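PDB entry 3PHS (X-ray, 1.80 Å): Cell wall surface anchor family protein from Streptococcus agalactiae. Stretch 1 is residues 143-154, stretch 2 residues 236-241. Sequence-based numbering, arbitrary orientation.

Stretch 1, residues 143-154: VGVDGDTKKPLA
Stretch 2 (236-241) IENKKV

The most unusual feature of this contact is a carboxylate shared by two lysines from different stretches: Glu237 OE2 accepts a hydrogen bond from Lys150 NZ at 2.6 Å, while Glu237 OE1 accepts one from Lys239 NZ at 3.0 Å. Both pairs are salt bridges, the first joining the stretches and the second lying within stretch 2. The Glu237 rotamer (chi1 -57°, m; chi2 -167°, t; chi3 -9°) brings the carboxylate closer to stretch 1 than its CA-to-CB direction alone would suggest. Lys150 points toward stretch 2 and reaches the acid nearly extended, with chi1 m (-52°) and chi2 to chi4 all t. Lys239 folds back instead, with chi angles m, m, t, m (-49°, -77°, -166°, -61°).

Beneath these charges lies a parallel pairing of strand 143-146 with the strand that includes Ile236 to Lys239. Their N-to-C directions differ by 38°, and the axes approach to 4.6 Å. The register pairs Val143 with Glu237, Gly144 with Asn238 and Val145 with Lys239, at CA-CA distances of 5.0, 4.7 and 4.9 Å. Phi/psi values are extended throughout: -120/155, -106/140 and -116/123 for Val143 to Val145, and -97/147, -123/115 and -86/144 for Glu237 to Lys239.

The hydrogen bonds follow the parallel pattern, in which one residue bonds to the two neighbours of its partner. Val143 N donates to Ile236 O (3.0 Å, 172°), and Val143 O accepts from Asn238 N (2.8 Å, 137°), so Val143 brackets Glu237. Val145 N then donates to Asn238 O (2.8 Å, 149°), whereas Val145 O receives only a weak bond from Lys240 N (3.4 Å, 148°). The pairing loosens here, as the Asp146 to Lys240 CA-CA distance of 6.2 Å confirms. Gly144 adds a CA-H...O contact, its CA lying 3.3 Å from Asn238 O.

Val143, Val145, Glu237 and Lys239 direct their side chains to one face of the sheet. There Val143 (chi1 -65°, m) places CG2 3.8 Å from Glu237 CG, and Val145 (chi1 -178°, t) sets CB 4.0 Å from Lys239 CD, so aliphatic parts of the charged residues cover the valines. On the other face, Asn238 (chi1 -74°, m) meets Leu153, whose CD1 is 3.8 Å from Asn238 CB. Gly144 leaves room on this face: an ideal CB would come within 3.0 Å of Leu153 CG.

Stretch 1 doubles back through a type II' turn from Asp146 to Thr149, with Gly147 at 53/-125 and Asp148 at -92/11. The resulting hairpin is closed by Asp146 N to Thr149 O (2.9 Å) and Thr149 N to Asp146 O (3.1 Å), then by Gly144 N to Lys151 O (2.7 Å) and Lys151 N to Gly144 O (3.0 Å). At the edge, Asp146 OD1 lies 3.5 Å from Lys240 CD. In all, 454 Å² is buried, both sides summed.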

# COMPACT_ATOMS: atom_id res chain seq x y z
N VAL A 143 -7.75 -15.68 -19.32
CA VAL A 143 -8.20 -16.63 -20.34
C VAL A 143 -9.70 -16.96 -20.22
O VAL A 143 -10.30 -16.85 -19.14
CB VAL A 143 -7.35 -17.92 -20.33
CG1 VAL A 143 -5.89 -17.63 -20.73
CG2 VAL A 143 -7.45 -18.62 -18.97
N GLY A 144 -10.28 -17.36 -21.35
CA GLY A 144 -11.62 -17.92 -21.38
C GLY A 144 -11.49 -19.42 -21.59
O GLY A 144 -10.63 -19.86 -22.36
N VAL A 145 -12.33 -20.18 -20.90
CA VAL A 145 -12.23 -21.65 -20.89
C VAL A 145 -13.49 -22.27 -21.52
O VAL A 145 -14.60 -22.00 -21.08
CB VAL A 145 -12.02 -22.18 -19.45
CG1 VAL A 145 -11.88 -23.72 -19.43
CG2 VAL A 145 -10.78 -21.53 -18.79
N ASP A 146 -13.29 -23.09 -22.55
CA ASP A 146 -14.36 -23.84 -23.23
C ASP A 146 -13.92 -25.31 -23.29
O ASP A 146 -13.05 -25.68 -24.10
CB ASP A 146 -14.57 -23.27 -24.63
CG ASP A 146 -15.80 -23.85 -25.34
OD1 ASP A 146 -16.68 -24.40 -24.68
OD2 ASP A 146 -15.87 -23.74 -26.58
N GLY A 147 -14.52 -26.15 -22.45
CA GLY A 147 -14.02 -27.51 -22.23
C GLY A 147 -12.53 -27.48 -21.85
O GLY A 147 -12.14 -26.78 -20.92
N ASP A 148 -11.72 -28.22 -22.60
CA ASP A 148 -10.28 -28.34 -22.32
C ASP A 148 -9.44 -27.29 -23.05
O ASP A 148 -8.21 -27.41 -23.12
CB ASP A 148 -9.80 -29.77 -22.68
CG ASP A 148 -9.78 -30.06 -24.19
OD1 ASP A 148 -10.37 -29.29 -24.98
OD2 ASP A 148 -9.17 -31.07 -24.58
N THR A 149 -10.08 -26.29 -23.65
CA THR A 149 -9.36 -25.26 -24.39
C THR A 149 -9.44 -23.87 -23.76
O THR A 149 -10.51 -23.39 -23.42
CB THR A 149 -9.83 -25.18 -25.86
OG1 THR A 149 -9.74 -26.49 -26.45
CG2 THR A 149 -8.94 -24.25 -26.65
N LYS A 150 -8.29 -23.23 -23.63
CA LYS A 150 -8.20 -21.90 -23.04
C LYS A 150 -7.63 -20.92 -24.06
O LYS A 150 -6.70 -21.26 -24.80
CB LYS A 150 -7.33 -21.96 -21.78
CG LYS A 150 -7.81 -23.06 -20.82
CD LYS A 150 -6.86 -23.35 -19.71
CE LYS A 150 -7.38 -24.52 -18.90
NZ LYS A 150 -6.78 -24.56 -17.55
N LYS A 151 -8.23 -19.74 -24.15
CA LYS A 151 -7.73 -18.70 -25.06
C LYS A 151 -7.76 -17.34 -24.35
O LYS A 151 -8.64 -17.10 -23.52
CB LYS A 151 -8.56 -18.65 -26.34
CG LYS A 151 -10.02 -18.30 -26.10
CD LYS A 151 -10.79 -18.06 -27.40
CE LYS A 151 -12.18 -17.51 -27.08
NZ LYS A 151 -13.04 -17.37 -28.29
N PRO A 152 -6.83 -16.44 -24.71
CA PRO A 152 -6.84 -15.09 -24.14
C PRO A 152 -8.18 -14.38 -24.33
O PRO A 152 -8.84 -14.51 -25.37
CB PRO A 152 -5.75 -14.37 -24.95
CG PRO A 152 -4.85 -15.45 -25.42
CD PRO A 152 -5.76 -16.60 -25.72
N LEU A 153 -8.58 -13.63 -23.31
CA LEU A 153 -9.82 -12.91 -23.35
C LEU A 153 -9.56 -11.42 -23.26
O LEU A 153 -8.98 -10.95 -22.27
CB LEU A 153 -10.71 -13.29 -22.18
CG LEU A 153 -11.81 -14.32 -22.34
CD1 LEU A 153 -12.67 -14.15 -21.12
CD2 LEU A 153 -12.62 -14.08 -23.62
N ALA A 154 -10.03 -10.70 -24.28
CA ALA A 154 -9.88 -9.25 -24.34
C ALA A 154 -11.05 -8.50 -23.71
O ALA A 154 -12.18 -9.02 -23.62
CB ALA A 154 -9.65 -8.80 -25.80
N ILE A 236 -5.70 -15.88 -14.70
CA ILE A 236 -7.04 -15.99 -14.15
C ILE A 236 -7.94 -16.58 -15.24
O ILE A 236 -7.91 -16.14 -16.38
CB ILE A 236 -7.58 -14.62 -13.67
CG1 ILE A 236 -6.78 -14.16 -12.42
CG2 ILE A 236 -9.06 -14.68 -13.32
CD1 ILE A 236 -7.15 -12.77 -11.95
N GLU A 237 -8.74 -17.58 -14.87
CA GLU A 237 -9.66 -18.21 -15.82
C GLU A 237 -11.06 -17.64 -15.74
O GLU A 237 -11.54 -17.26 -14.66
CB GLU A 237 -9.72 -19.73 -15.61
CG GLU A 237 -8.37 -20.41 -15.70
CD GLU A 237 -8.45 -21.93 -15.81
OE1 GLU A 237 -9.55 -22.51 -15.65
OE2 GLU A 237 -7.40 -22.54 -16.08
N ASN A 238 -11.73 -17.61 -16.88
CA ASN A 238 -13.13 -17.25 -16.98
C ASN A 238 -13.83 -18.42 -17.67
O ASN A 238 -13.55 -18.70 -18.84
CB ASN A 238 -13.30 -16.00 -17.84
CG ASN A 238 -12.86 -14.73 -17.12
OD1 ASN A 238 -13.69 -14.03 -16.55
N LYS A 239 -14.72 -19.08 -16.94
CA LYS A 239 -15.45 -20.25 -17.46
C LYS A 239 -16.71 -19.79 -18.21
O LYS A 239 -17.35 -18.81 -17.82
CB LYS A 239 -15.86 -21.18 -16.32
CG LYS A 239 -14.76 -21.57 -15.31
CD LYS A 239 -13.81 -22.64 -15.88
CE LYS A 239 -12.95 -23.26 -14.78
NZ LYS A 239 -12.07 -22.26 -14.08
N LYS A 240 -17.03 -20.51 -19.28
CA LYS A 240 -18.25 -20.26 -20.03
C LYS A 240 -19.48 -20.56 -19.18
O LYS A 240 -19.47 -21.48 -18.35
CB LYS A 240 -18.26 -21.09 -21.32
CG LYS A 240 -17.60 -20.36 -22.45
CD LYS A 240 -17.63 -21.13 -23.75
CE LYS A 240 -16.84 -20.37 -24.81
NZ LYS A 240 -17.54 -19.14 -25.29
N VAL A 241 -20.53 -19.77 -19.39
CA VAL A 241 -21.81 -19.91 -18.69
C VAL A 241 -22.41 -21.30 -19.01
O VAL A 241 -22.49 -21.66 -20.18
CB VAL A 241 -22.81 -18.81 -19.17
CG1 VAL A 241 -24.18 -18.99 -18.57
CG2 VAL A 241 -22.30 -17.43 -18.84